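Local coordinates for nitrate regulatory protein (Klebsiella oxytoca, PDB 4AKK) that senses nitrate and nitrite and binds the leader RNA of the nasF operon at its factor-independent terminator to bring about transcription antitermination, at residues Ser121-Trp126 with Leu173-Asp178; Val132-Gln137 with Phe159-Arg164; Gly184-Leu189 with Val302-Ala307; Leu208-Gly213 with Arg269-Asp274. All blocks are in the same frame, centred on the assembly; numbering follows the deposited sequence.

All four contacts lie within the NIT nitrate- and nitrite-sensing region of an all-helical chain. Contacts 1 and 2 share helix 122-134; contact 2 is nested in the loop that contact 1 closes, their centres 20 Å apart, and both reach the second subunit. Contacts 1 and 3 touch directly: Asn174 packs on Met186 and Val187, and Ile177 on Met186, with centres 17 Å apart. Contacts 3 and 4 share the long helix 180-212 but sit on opposite sides of the chain's centre, their centres 40 Å apart. Contact 4 is nested in the loop closed by contact 3, and contact 2 comes within about 11 Å of it between nearest atoms.

Contact 1: residues Ser121-Trp126 with Leu173-Asp178; sequences SSALCW and LNDSID
Ser121 and Asp175 form the polar half of this contact, Leu124 and Leu173 the apolar half. Ser121 OG donates to Asp175 OD2 over 2.9 Å, meeting it on the syn side and 29° out of the carboxylate plane. Ser121 OG also accepts from Leu124 N at 3.2 Å, the N-cap bond, with an N-H...O angle of 161°. One hydroxyl thus links the start of helix 122-134 to the carboxylate. A chi1 of 68° puts Ser121 OG between its own backbone N and carbonyl carbon, within bonding distance of both Leu124 N and Asp175 OD2.

The buried side is the leucine pair: both methyls of Leu124, CD1 and CD2, rest against Leu173 CD2, each at 4.0 Å. Helix 169-173 also touches Leu124 through Ile169 and Gln172, while Leu62 and Ala63 pack on Leu173. On the solvent side, exposed Asp175 is gripped at its oxygens: Asp175 OD2 also accepts a hydrogen bond from Gln172 NE2, and Asp175 OD1 accepts from Ser176 OG at 3.1 Å, nearly in line with the C-O bond. The packing beside it is loose, with Ala123 CB 4.3 Å from Asp175 OD2. Ser122 and Trp126 instead meet the second subunit. The arrangement is a serine N-cap whose hydroxyl is itself tied to an aspartate in the loop between helices 169-173 and 180-212.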
loop_
_atom_site.group_PDB
_atom_site.type_symbol
_atom_site.label_atom_id
_atom_site.label_comp_id
_atom_site.label_asym_id
_atom_site.label_seq_id
_atom_site.Cartn_x
_atom_site.Cartn_y
_atom_site.Cartn_z
ATOM N N SER A 121 -8.015 19.761 -1.275
ATOM C CA SER A 121 -8.371 18.912 -2.404
ATOM C C SER A 121 -9.758 18.323 -2.190
ATOM O O SER A 121 -10.280 18.321 -1.074
ATOM C CB SER A 121 -7.381 17.761 -2.531
ATOM O OG SER A 121 -7.535 16.873 -1.436
ATOM N N SER A 122 -10.343 17.815 -3.267
ATOM C CA SER A 122 -11.643 17.171 -3.207
ATOM C C SER A 122 -11.662 16.032 -2.183
ATOM O O SER A 122 -12.598 15.908 -1.404
ATOM C CB SER A 122 -12.040 16.652 -4.594
ATOM O OG SER A 122 -13.302 16.006 -4.544
ATOM N N ALA A 123 -10.628 15.203 -2.182
ATOM C CA ALA A 123 -10.585 14.097 -1.233
ATOM C C ALA A 123 -10.502 14.580 0.225
ATOM O O ALA A 123 -11.144 14.013 1.110
ATOM C CB ALA A 123 -9.436 13.156 -1.573
ATOM N N LEU A 124 -9.737 15.640 0.480
ATOM C CA LEU A 124 -9.651 16.199 1.835
ATOM C C LEU A 124 -10.999 16.748 2.286
ATOM O O LEU A 124 -11.418 16.559 3.432
ATOM C CB LEU A 124 -8.574 17.289 1.928
ATOM C CG LEU A 124 -8.330 17.817 3.343
ATOM C CD1 LEU A 124 -7.817 16.695 4.254
ATOM C CD2 LEU A 124 -7.350 18.994 3.320
ATOM N N CYS A 125 -11.685 17.425 1.378
ATOM C CA CYS A 125 -13.049 17.866 1.647
ATOM C C CYS A 125 -13.954 16.720 2.082
ATOM O O CYS A 125 -14.736 16.861 3.036
ATOM C CB CYS A 125 -13.646 18.552 0.425
ATOM S SG CYS A 125 -12.820 20.099 -0.017
ATOM N N TRP A 126 -13.870 15.594 1.375
ATOM C CA TRP A 126 -14.691 14.432 1.727
ATOM C C TRP A 126 -14.353 13.899 3.128
ATOM O O TRP A 126 -15.246 13.571 3.906
ATOM C CB TRP A 126 -14.552 13.322 0.683
ATOM C CG TRP A 126 -15.508 13.438 -0.470
ATOM C CD1 TRP A 126 -15.362 14.215 -1.585
ATOM C CD2 TRP A 126 -16.751 12.738 -0.631
ATOM N NE1 TRP A 126 -16.436 14.045 -2.427
ATOM C CE2 TRP A 126 -17.303 13.145 -1.866
ATOM C CE3 TRP A 126 -17.449 11.808 0.147
ATOM C CZ2 TRP A 126 -18.525 12.652 -2.343
ATOM C CZ3 TRP A 126 -18.663 11.318 -0.331
ATOM C CH2 TRP A 126 -19.185 11.743 -1.563
ATOM N N LEU A 173 -4.069 14.782 4.602
ATOM C CA LEU A 173 -3.325 16.032 4.679
ATOM C C LEU A 173 -2.055 16.011 3.832
ATOM O O LEU A 173 -1.651 17.044 3.304
ATOM C CB LEU A 173 -2.976 16.371 6.132
ATOM C CG LEU A 173 -4.072 17.060 6.938
ATOM C CD1 LEU A 173 -3.517 17.562 8.260
ATOM C CD2 LEU A 173 -4.663 18.200 6.137
ATOM N N ASN A 174 -1.434 14.839 3.700
ATOM C CA ASN A 174 -0.237 14.685 2.861
ATOM C C ASN A 174 -0.428 14.860 1.348
ATOM O O ASN A 174 0.534 15.136 0.627
ATOM C CB ASN A 174 0.445 13.344 3.135
ATOM C CG ASN A 174 1.536 13.451 4.183
ATOM O OD1 ASN A 174 1.919 14.552 4.584
ATOM N ND2 ASN A 174 2.055 12.311 4.619
ATOM N N ASP A 175 -1.654 14.698 0.861
ATOM C CA ASP A 175 -1.914 14.826 -0.576
ATOM C C ASP A 175 -1.694 16.259 -1.073
ATOM O O ASP A 175 -1.782 16.540 -2.272
ATOM C CB ASP A 175 -3.320 14.304 -0.955
ATOM C CG ASP A 175 -4.448 15.296 -0.623
ATOM O OD1 ASP A 175 -4.160 16.486 -0.371
ATOM O OD2 ASP A 175 -5.635 14.883 -0.624
ATOM N N SER A 176 -1.418 17.166 -0.145
ATOM C CA SER A 176 -1.145 18.549 -0.506
ATOM C C SER A 176 0.112 19.048 0.183
ATOM O O SER A 176 0.317 20.257 0.331
ATOM C CB SER A 176 -2.336 19.444 -0.173
ATOM O OG SER A 176 -3.324 19.353 -1.187
ATOM N N ILE A 177 0.945 18.105 0.608
ATOM C CA ILE A 177 2.228 18.428 1.214
ATOM C C ILE A 177 3.366 17.918 0.334
ATOM O O ILE A 177 3.592 16.711 0.229
ATOM C CB ILE A 177 2.354 17.835 2.624
ATOM C CG1 ILE A 177 1.271 18.418 3.532
ATOM C CG2 ILE A 177 3.744 18.098 3.186
ATOM C CD1 ILE A 177 1.440 18.079 4.994
ATOM N N ASP A 178 4.075 18.848 -0.299
ATOM C CA ASP A 178 5.175 18.498 -1.199
ATOM C C ASP A 178 6.497 18.256 -0.455
ATOM O O ASP A 178 7.296 17.414 -0.861
ATOM C CB ASP A 178 5.342 19.568 -2.286
ATOM C CG ASP A 178 4.159 19.617 -3.253
ATOM O OD1 ASP A 178 3.505 18.569 -3.454
ATOM O OD2 ASP A 178 3.883 20.701 -3.815
#

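Contact 2: residues Val132-Gln137 with Phe159-Arg164; sequences VWYLPQ and FSRIIR
Arg161 reaches from helix 152-167 across the ring of Tyr134 of helix 122-134. Its CB points toward the other segment without yet reaching the tyrosine ring. CG, anti to the backbone N (chi1 169°), lies 4.2 Å above one face of that ring, offset toward the rim. The chain bends at chi3, 65°, after CD has come within 3.4 Å of Tyr134 CE1. NE and CZ then sit on that same carbon, the contact from Arg161 NE to Tyr134 CE1 being 3.3 Å. CE1 in turn lies over the guanidinium face, but the two planes are 41° apart, so this is an inclined contact rather than a flat stack. Beyond CZ, NH1 still neighbours CE1, while NH2 donates to a water at 2.9 Å. That water donates to Gln137 OE1 at 2.6 Å, joining the tip to the other segment indirectly.

Trp133 CD1 covers the opposite face of the Tyr134 ring, over its centre, and His165 meets the ring with its plane nearly parallel. Deeper in, Ile162 takes over: its CG1 is 4.0 Å from Tyr134 CB, and its CG2 is 3.6 Å from Leu135 CD2. Leu135 is further enclosed by Leu106, Phe109 and Tyr110 of helix 92-117. This is packing of helix 152-167 against helix 122-134 and the residues that follow it, within the all-helical NIT region, apolar within and bridged by water on its polar side.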
loop_
_atom_site.group_PDB
_atom_site.type_symbol
_atom_site.label_atom_id
_atom_site.label_comp_id
_atom_site.label_asym_id
_atom_site.label_seq_id
_atom_site.Cartn_x
_atom_site.Cartn_y
_atom_site.Cartn_z
ATOM N N VAL A 132 -16.832 15.795 10.257
ATOM C CA VAL A 132 -17.748 16.820 10.757
ATOM C C VAL A 132 -19.214 16.358 10.789
ATOM O O VAL A 132 -20.028 16.904 11.534
ATOM C CB VAL A 132 -17.609 18.120 9.939
ATOM C CG1 VAL A 132 -18.773 19.055 10.192
ATOM C CG2 VAL A 132 -16.288 18.802 10.277
ATOM N N TRP A 133 -19.547 15.350 9.986
ATOM C CA TRP A 133 -20.907 14.810 9.954
ATOM C C TRP A 133 -21.276 14.126 11.266
ATOM O O TRP A 133 -22.395 14.267 11.753
ATOM C CB TRP A 133 -21.065 13.836 8.783
ATOM C CG TRP A 133 -22.361 13.079 8.770
ATOM C CD1 TRP A 133 -22.690 12.003 9.544
ATOM C CD2 TRP A 133 -23.493 13.325 7.928
ATOM N NE1 TRP A 133 -23.958 11.572 9.243
ATOM C CE2 TRP A 133 -24.473 12.366 8.253
ATOM C CE3 TRP A 133 -23.774 14.267 6.932
ATOM C CZ2 TRP A 133 -25.713 12.322 7.618
ATOM C CZ3 TRP A 133 -25.007 14.220 6.303
ATOM C CH2 TRP A 133 -25.961 13.256 6.648
ATOM N N TYR A 134 -20.325 13.403 11.845
ATOM C CA TYR A 134 -20.563 12.674 13.090
ATOM C C TYR A 134 -20.444 13.519 14.352
ATOM O O TYR A 134 -21.014 13.170 15.378
ATOM C CB TYR A 134 -19.600 11.492 13.207
ATOM C CG TYR A 134 -19.924 10.364 12.268
ATOM C CD1 TYR A 134 -20.875 9.409 12.603
ATOM C CD2 TYR A 134 -19.284 10.256 11.044
ATOM C CE1 TYR A 134 -21.182 8.378 11.734
ATOM C CE2 TYR A 134 -19.582 9.232 10.175
ATOM C CZ TYR A 134 -20.530 8.295 10.522
ATOM O OH TYR A 134 -20.819 7.274 9.648
ATOM N N LEU A 135 -19.688 14.611 14.294
ATOM C CA LEU A 135 -19.440 15.408 15.491
ATOM C C LEU A 135 -20.701 15.872 16.235
ATOM O O LEU A 135 -20.750 15.791 17.459
ATOM C CB LEU A 135 -18.506 16.583 15.188
ATOM C CG LEU A 135 -17.057 16.146 14.962
ATOM C CD1 LEU A 135 -16.166 17.323 14.593
ATOM C CD2 LEU A 135 -16.513 15.423 16.188
ATOM N N PRO A 136 -21.725 16.355 15.506
ATOM C CA PRO A 136 -22.932 16.837 16.191
ATOM C C PRO A 136 -23.722 15.734 16.895
ATOM O O PRO A 136 -24.688 16.028 17.592
ATOM C CB PRO A 136 -23.777 17.419 15.051
ATOM C CG PRO A 136 -22.824 17.658 13.932
ATOM C CD PRO A 136 -21.789 16.587 14.055
ATOM N N GLN A 137 -23.326 14.481 16.715
ATOM C CA GLN A 137 -24.044 13.380 17.347
ATOM C C GLN A 137 -23.573 13.161 18.778
ATOM O O GLN A 137 -24.153 12.374 19.518
ATOM C CB GLN A 137 -23.895 12.099 16.531
ATOM C CG GLN A 137 -24.250 12.275 15.072
ATOM C CD GLN A 137 -24.524 10.960 14.373
ATOM O OE1 GLN A 137 -24.098 9.895 14.829
ATOM N NE2 GLN A 137 -25.237 11.027 13.254
ATOM N N PHE A 159 -17.967 6.474 20.083
ATOM C CA PHE A 159 -16.792 7.317 20.291
ATOM C C PHE A 159 -15.686 6.915 19.314
ATOM O O PHE A 159 -15.073 7.764 18.668
ATOM C CB PHE A 159 -16.276 7.216 21.729
ATOM C CG PHE A 159 -17.061 8.029 22.715
ATOM C CD1 PHE A 159 -17.053 9.412 22.654
ATOM C CD2 PHE A 159 -17.816 7.413 23.693
ATOM C CE1 PHE A 159 -17.784 10.166 23.554
ATOM C CE2 PHE A 159 -18.553 8.158 24.593
ATOM C CZ PHE A 159 -18.538 9.534 24.524
ATOM N N SER A 160 -15.437 5.609 19.208
ATOM C CA SER A 160 -14.378 5.115 18.350
ATOM C C SER A 160 -14.590 5.529 16.900
ATOM O O SER A 160 -13.626 5.776 16.187
ATOM C CB SER A 160 -14.278 3.592 18.440
ATOM O OG SER A 160 -13.906 3.191 19.743
ATOM N N ARG A 161 -15.848 5.563 16.459
ATOM C CA ARG A 161 -16.172 5.927 15.081
ATOM C C ARG A 161 -15.906 7.412 14.794
ATOM O O ARG A 161 -15.368 7.758 13.745
ATOM C CB ARG A 161 -17.625 5.580 14.757
ATOM C CG ARG A 161 -18.102 6.165 13.435
ATOM C CD ARG A 161 -19.493 5.689 13.075
ATOM N NE ARG A 161 -20.496 6.166 14.023
ATOM C CZ ARG A 161 -21.802 5.961 13.895
ATOM N NH1 ARG A 161 -22.271 5.292 12.849
ATOM N NH2 ARG A 161 -22.640 6.427 14.813
ATOM N N ILE A 162 -16.283 8.284 15.727
ATOM C CA ILE A 162 -15.968 9.700 15.599
ATOM C C ILE A 162 -14.454 9.891 15.510
ATOM O O ILE A 162 -13.946 10.634 14.668
ATOM C CB ILE A 162 -16.510 10.499 16.795
ATOM C CG1 ILE A 162 -18.041 10.514 16.764
ATOM C CG2 ILE A 162 -15.966 11.931 16.772
ATOM C CD1 ILE A 162 -18.682 11.121 17.994
ATOM N N ILE A 163 -13.744 9.188 16.381
ATOM C CA ILE A 163 -12.289 9.232 16.420
ATOM C C ILE A 163 -11.620 8.779 15.120
ATOM O O ILE A 163 -10.668 9.407 14.640
ATOM C CB ILE A 163 -11.743 8.418 17.630
ATOM C CG1 ILE A 163 -12.051 9.171 18.935
ATOM C CG2 ILE A 163 -10.236 8.198 17.476
ATOM C CD1 ILE A 163 -11.906 8.334 20.221
ATOM N N ARG A 164 -12.118 7.693 14.547
ATOM C CA ARG A 164 -11.530 7.145 13.327
ATOM C C ARG A 164 -11.638 8.086 12.118
ATOM O O ARG A 164 -10.701 8.203 11.321
ATOM C CB ARG A 164 -12.173 5.795 12.996
ATOM C CG ARG A 164 -11.807 5.253 11.610
ATOM C CD ARG A 164 -12.251 3.809 11.456
ATOM N NE ARG A 164 -13.655 3.650 11.809
ATOM C CZ ARG A 164 -14.656 3.744 10.940
ATOM N NH1 ARG A 164 -14.405 3.979 9.653
ATOM N NH2 ARG A 164 -15.906 3.588 11.358
HETATM O O HOH W 1 -22.763 8.621 16.636
#

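Contact 3: residues Gly184-Leu189 with Val302-Ala307; sequences GRMVAL and VDLLNA
With CG anti to the carbonyl carbon (chi1 -80°) and an extended chain from CG to NE, Arg185 of helix 180-212 carries its guanidinium toward Ala307 and Asp303 of helix 277-312. Its neighbour Met186 bends at chi2, which places SD against Leu304 CD2, 4.0 Å away.

Along Arg185, CB lies 4.2 Å from Leu304 CD1, and CD is 4.1 Å from both Leu304 CA and Ala307 CB. NE comes 3.7 Å from Ala307 CB, which sits over a face of the guanidinium. Asp303 O lies over that same face, 3.9 Å from the plane and toward the rim. The other methyl of Leu304, CD2, which meets Met186, also packs more loosely against Leu189 CD2. Ile182 touches both Leu304 and Ala307.

The segment axes are 10.5 Å apart and run almost antiparallel, at 169°, so long side chains bridge the gap. Arg185 NH1 touches Asp303 CB, yet the charged atoms do not meet: Arg185 NH1 and Asp303 OD2 are 5.0 Å apart, and Asp303 OD2 accepts a hydrogen bond from Gln245 NE2. Arg185 therefore contributes mainly its aliphatic stem and guanidinium face, and any attraction to Asp303 is probably a longer-range electrostatic one.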
loop_
_atom_site.group_PDB
_atom_site.type_symbol
_atom_site.label_atom_id
_atom_site.label_comp_id
_atom_site.label_asym_id
_atom_site.label_seq_id
_atom_site.Cartn_x
_atom_site.Cartn_y
_atom_site.Cartn_z
ATOM N N GLY A 184 7.050 13.158 5.796
ATOM C CA GLY A 184 7.593 12.106 6.642
ATOM C C GLY A 184 7.186 12.252 8.105
ATOM O O GLY A 184 6.900 11.257 8.785
ATOM N N ARG A 185 7.169 13.492 8.596
ATOM C CA ARG A 185 6.763 13.777 9.977
ATOM C C ARG A 185 5.276 13.545 10.189
ATOM O O ARG A 185 4.866 13.083 11.249
ATOM C CB ARG A 185 7.095 15.217 10.378
ATOM C CG ARG A 185 8.542 15.447 10.754
ATOM C CD ARG A 185 8.787 16.910 11.107
ATOM N NE ARG A 185 10.214 17.164 11.240
ATOM C CZ ARG A 185 10.892 17.019 12.373
ATOM N NH1 ARG A 185 10.270 16.633 13.477
ATOM N NH2 ARG A 185 12.195 17.257 12.398
ATOM N N MET A 186 4.472 13.877 9.182
ATOM C CA MET A 186 3.034 13.679 9.275
ATOM C C MET A 186 2.698 12.202 9.366
ATOM O O MET A 186 1.851 11.805 10.156
ATOM C CB MET A 186 2.288 14.335 8.106
ATOM C CG MET A 186 2.046 15.824 8.304
ATOM S SD MET A 186 0.637 16.258 9.364
ATOM C CE MET A 186 0.512 14.867 10.452
ATOM N N VAL A 187 3.372 11.384 8.569
ATOM C CA VAL A 187 3.112 9.951 8.606
ATOM C C VAL A 187 3.569 9.319 9.927
ATOM O O VAL A 187 2.868 8.478 10.495
ATOM C CB VAL A 187 3.741 9.228 7.398
ATOM C CG1 VAL A 187 3.744 7.713 7.613
ATOM C CG2 VAL A 187 2.974 9.581 6.139
ATOM N N ALA A 188 4.733 9.730 10.415
ATOM C CA ALA A 188 5.226 9.275 11.716
ATOM C C ALA A 188 4.233 9.619 12.831
ATOM O O ALA A 188 3.953 8.793 13.700
ATOM C CB ALA A 188 6.601 9.896 12.017
ATOM N N LEU A 189 3.715 10.846 12.805
ATOM C CA LEU A 189 2.707 11.282 13.762
ATOM C C LEU A 189 1.413 10.470 13.646
ATOM O O LEU A 189 0.885 9.971 14.648
ATOM C CB LEU A 189 2.400 12.774 13.571
ATOM C CG LEU A 189 1.207 13.312 14.362
ATOM C CD1 LEU A 189 1.488 13.229 15.853
ATOM C CD2 LEU A 189 0.869 14.749 13.953
ATOM N N VAL A 302 4.832 19.674 18.517
ATOM C CA VAL A 302 5.739 20.803 18.694
ATOM C C VAL A 302 6.858 20.767 17.658
ATOM O O VAL A 302 7.118 21.764 16.975
ATOM C CB VAL A 302 6.343 20.824 20.113
ATOM C CG1 VAL A 302 7.500 21.832 20.202
ATOM C CG2 VAL A 302 5.274 21.148 21.124
ATOM N N ASP A 303 7.499 19.609 17.522
ATOM C CA ASP A 303 8.585 19.448 16.554
ATOM C C ASP A 303 8.127 19.670 15.124
ATOM O O ASP A 303 8.850 20.266 14.320
ATOM C CB ASP A 303 9.246 18.074 16.683
ATOM C CG ASP A 303 10.026 17.929 17.970
ATOM O OD1 ASP A 303 10.488 18.966 18.493
ATOM O OD2 ASP A 303 10.172 16.786 18.459
ATOM N N LEU A 304 6.936 19.183 14.795
ATOM C CA LEU A 304 6.428 19.361 13.448
ATOM C C LEU A 304 6.202 20.850 13.164
ATOM O O LEU A 304 6.497 21.335 12.071
ATOM C CB LEU A 304 5.139 18.556 13.244
ATOM C CG LEU A 304 4.240 18.940 12.062
ATOM C CD1 LEU A 304 4.928 18.754 10.739
ATOM C CD2 LEU A 304 2.931 18.138 12.090
ATOM N N LEU A 305 5.688 21.567 14.156
ATOM C CA LEU A 305 5.409 22.992 13.996
ATOM C C LEU A 305 6.691 23.819 13.875
ATOM O O LEU A 305 6.767 24.736 13.063
ATOM C CB LEU A 305 4.518 23.508 15.137
ATOM C CG LEU A 305 3.127 22.861 15.142
ATOM C CD1 LEU A 305 2.277 23.389 16.272
ATOM C CD2 LEU A 305 2.423 23.057 13.799
ATOM N N ASN A 306 7.695 23.486 14.678
ATOM C CA ASN A 306 8.990 24.148 14.579
ATOM C C ASN A 306 9.568 23.929 13.190
ATOM O O ASN A 306 10.039 24.869 12.540
ATOM C CB ASN A 306 9.969 23.624 15.643
ATOM C CG ASN A 306 9.596 24.056 17.056
ATOM O OD1 ASN A 306 8.862 25.029 17.252
ATOM N ND2 ASN A 306 10.114 23.338 18.049
ATOM N N ALA A 307 9.519 22.685 12.727
ATOM C CA ALA A 307 10.044 22.364 11.411
ATOM C C ALA A 307 9.282 23.130 10.324
ATOM O O ALA A 307 9.878 23.618 9.367
ATOM C CB ALA A 307 10.005 20.856 11.158
#

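Contact 4: residues Leu208-Gly213 with Arg269-Asp274; sequences LGFARG and RQPPAD
Gly213, the first residue after helix 180-212 to leave helical angles, turns its phi positive (81°) and sets its carbonyl against the ring of Pro271 in the irregular segment 269-274. With phi at this value a side chain here would collide with the carbonyl oxygen of Arg212, a conformation that suits glycine.

Pro271 is the main side chain facing this end. Its ring CG is 3.3 Å from Gly213 O, while its CB meets the edge of the Phe210 ring, 3.6 Å from Phe210 CD1 and near the ring plane. Phe210 is otherwise enclosed by aromatic and aliphatic neighbours: Phe215 edge-to-face, Trp282, and Leu262 and Val265 of helix 257-267. Gln270 CG also lies 3.6 Å from Gly213 O.

The polar atoms are bridged by water. One molecule donates to Gly213 O at 2.8 Å and to Pro271 O at 2.6 Å, tying two carbonyls together across the contact. Two others lie close to Phe210 O, one also near Pro272 O and the other near Asp274 OD1. The site is a glycine-terminated helix end, covered by a proline-bearing loop that leads into helix 277-312.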
loop_
_atom_site.group_PDB
_atom_site.type_symbol
_atom_site.label_atom_id
_atom_site.label_comp_id
_atom_site.label_asym_id
_atom_site.label_seq_id
_atom_site.Cartn_x
_atom_site.Cartn_y
_atom_site.Cartn_z
ATOM N N LEU A 208 -14.175 -3.891 29.699
ATOM C CA LEU A 208 -15.424 -4.589 29.499
ATOM C C LEU A 208 -15.304 -6.042 29.964
ATOM O O LEU A 208 -16.082 -6.509 30.791
ATOM C CB LEU A 208 -15.794 -4.537 28.017
ATOM C CG LEU A 208 -16.986 -5.385 27.599
ATOM C CD1 LEU A 208 -18.225 -4.940 28.344
ATOM C CD2 LEU A 208 -17.197 -5.311 26.086
ATOM N N GLY A 209 -14.311 -6.751 29.444
ATOM C CA GLY A 209 -14.102 -8.138 29.805
ATOM C C GLY A 209 -13.895 -8.346 31.297
ATOM O O GLY A 209 -14.473 -9.256 31.888
ATOM N N PHE A 210 -13.059 -7.512 31.909
ATOM C CA PHE A 210 -12.776 -7.653 33.333
ATOM C C PHE A 210 -13.967 -7.225 34.185
ATOM O O PHE A 210 -14.172 -7.735 35.282
ATOM C CB PHE A 210 -11.512 -6.874 33.734
ATOM C CG PHE A 210 -10.229 -7.500 33.239
ATOM C CD1 PHE A 210 -9.868 -8.784 33.628
ATOM C CD2 PHE A 210 -9.376 -6.799 32.391
ATOM C CE1 PHE A 210 -8.682 -9.361 33.172
ATOM C CE2 PHE A 210 -8.190 -7.363 31.942
ATOM C CZ PHE A 210 -7.846 -8.649 32.326
ATOM N N ALA A 211 -14.754 -6.284 33.682
ATOM C CA ALA A 211 -15.931 -5.851 34.408
ATOM C C ALA A 211 -16.991 -6.958 34.422
ATOM O O ALA A 211 -17.702 -7.136 35.419
ATOM C CB ALA A 211 -16.487 -4.569 33.819
ATOM N N ARG A 212 -17.086 -7.707 33.324
ATOM C CA ARG A 212 -18.034 -8.814 33.218
ATOM C C ARG A 212 -17.581 -10.027 34.009
ATOM O O ARG A 212 -18.394 -10.863 34.383
ATOM C CB ARG A 212 -18.188 -9.258 31.757
ATOM C CG ARG A 212 -18.938 -8.296 30.870
ATOM C CD ARG A 212 -18.822 -8.707 29.402
ATOM N NE ARG A 212 -19.672 -7.873 28.558
ATOM C CZ ARG A 212 -19.656 -7.879 27.232
ATOM N NH1 ARG A 212 -18.819 -8.673 26.579
ATOM N NH2 ARG A 212 -20.481 -7.082 26.559
ATOM N N GLY A 213 -16.278 -10.143 34.228
ATOM C CA GLY A 213 -15.729 -11.345 34.826
ATOM C C GLY A 213 -15.548 -12.448 33.792
ATOM O O GLY A 213 -15.304 -13.608 34.142
ATOM N N ARG A 269 -7.105 -17.626 31.144
ATOM C CA ARG A 269 -8.066 -18.137 32.114
ATOM C C ARG A 269 -9.152 -17.134 32.461
ATOM O O ARG A 269 -9.129 -15.986 32.012
ATOM C CB ARG A 269 -7.351 -18.583 33.390
ATOM C CG ARG A 269 -6.339 -17.585 33.920
ATOM C CD ARG A 269 -5.788 -18.048 35.260
ATOM N NE ARG A 269 -4.796 -17.124 35.802
ATOM C CZ ARG A 269 -5.089 -16.070 36.558
ATOM N NH1 ARG A 269 -6.357 -15.796 36.861
ATOM N NH2 ARG A 269 -4.111 -15.287 37.007
ATOM N N GLN A 270 -10.106 -17.578 33.269
ATOM C CA GLN A 270 -11.204 -16.715 33.666
ATOM C C GLN A 270 -10.672 -15.638 34.599
ATOM O O GLN A 270 -9.853 -15.917 35.475
ATOM C CB GLN A 270 -12.326 -17.525 34.323
ATOM C CG GLN A 270 -13.661 -16.795 34.367
ATOM C CD GLN A 270 -14.847 -17.728 34.198
ATOM O OE1 GLN A 270 -14.848 -18.849 34.711
ATOM N NE2 GLN A 270 -15.865 -17.268 33.472
ATOM N N PRO A 271 -11.113 -14.393 34.389
ATOM C CA PRO A 271 -10.696 -13.297 35.264
ATOM C C PRO A 271 -11.366 -13.400 36.646
ATOM O O PRO A 271 -12.387 -14.071 36.782
ATOM C CB PRO A 271 -11.164 -12.047 34.508
ATOM C CG PRO A 271 -12.268 -12.501 33.635
ATOM C CD PRO A 271 -12.034 -13.955 33.323
ATOM N N PRO A 272 -10.788 -12.744 37.666
ATOM C CA PRO A 272 -11.325 -12.794 39.031
ATOM C C PRO A 272 -12.683 -12.115 39.120
ATOM O O PRO A 272 -12.883 -11.047 38.535
ATOM C CB PRO A 272 -10.307 -11.988 39.845
ATOM C CG PRO A 272 -9.113 -11.812 38.956
ATOM C CD PRO A 272 -9.627 -11.845 37.561
ATOM N N ALA A 273 -13.604 -12.721 39.861
ATOM C CA ALA A 273 -14.943 -12.162 40.014
ATOM C C ALA A 273 -14.983 -11.128 41.140
ATOM O O ALA A 273 -15.775 -11.248 42.074
ATOM C CB ALA A 273 -15.945 -13.272 40.273
ATOM N N ASP A 274 -14.136 -10.109 41.037
ATOM C CA ASP A 274 -13.959 -9.141 42.116
ATOM C C ASP A 274 -14.787 -7.883 41.908
ATOM O O ASP A 274 -14.436 -6.808 42.399
ATOM C CB ASP A 274 -12.480 -8.780 42.268
ATOM C CG ASP A 274 -11.841 -8.387 40.949
ATOM O OD1 ASP A 274 -12.581 -7.985 40.028
ATOM O OD2 ASP A 274 -10.601 -8.477 40.836
HETATM O O HOH W 2 -12.330 -9.786 36.167
HETATM O O HOH W 3 -12.948 -6.814 37.634
HETATM O O HOH W 4 -15.029 -14.131 36.925
#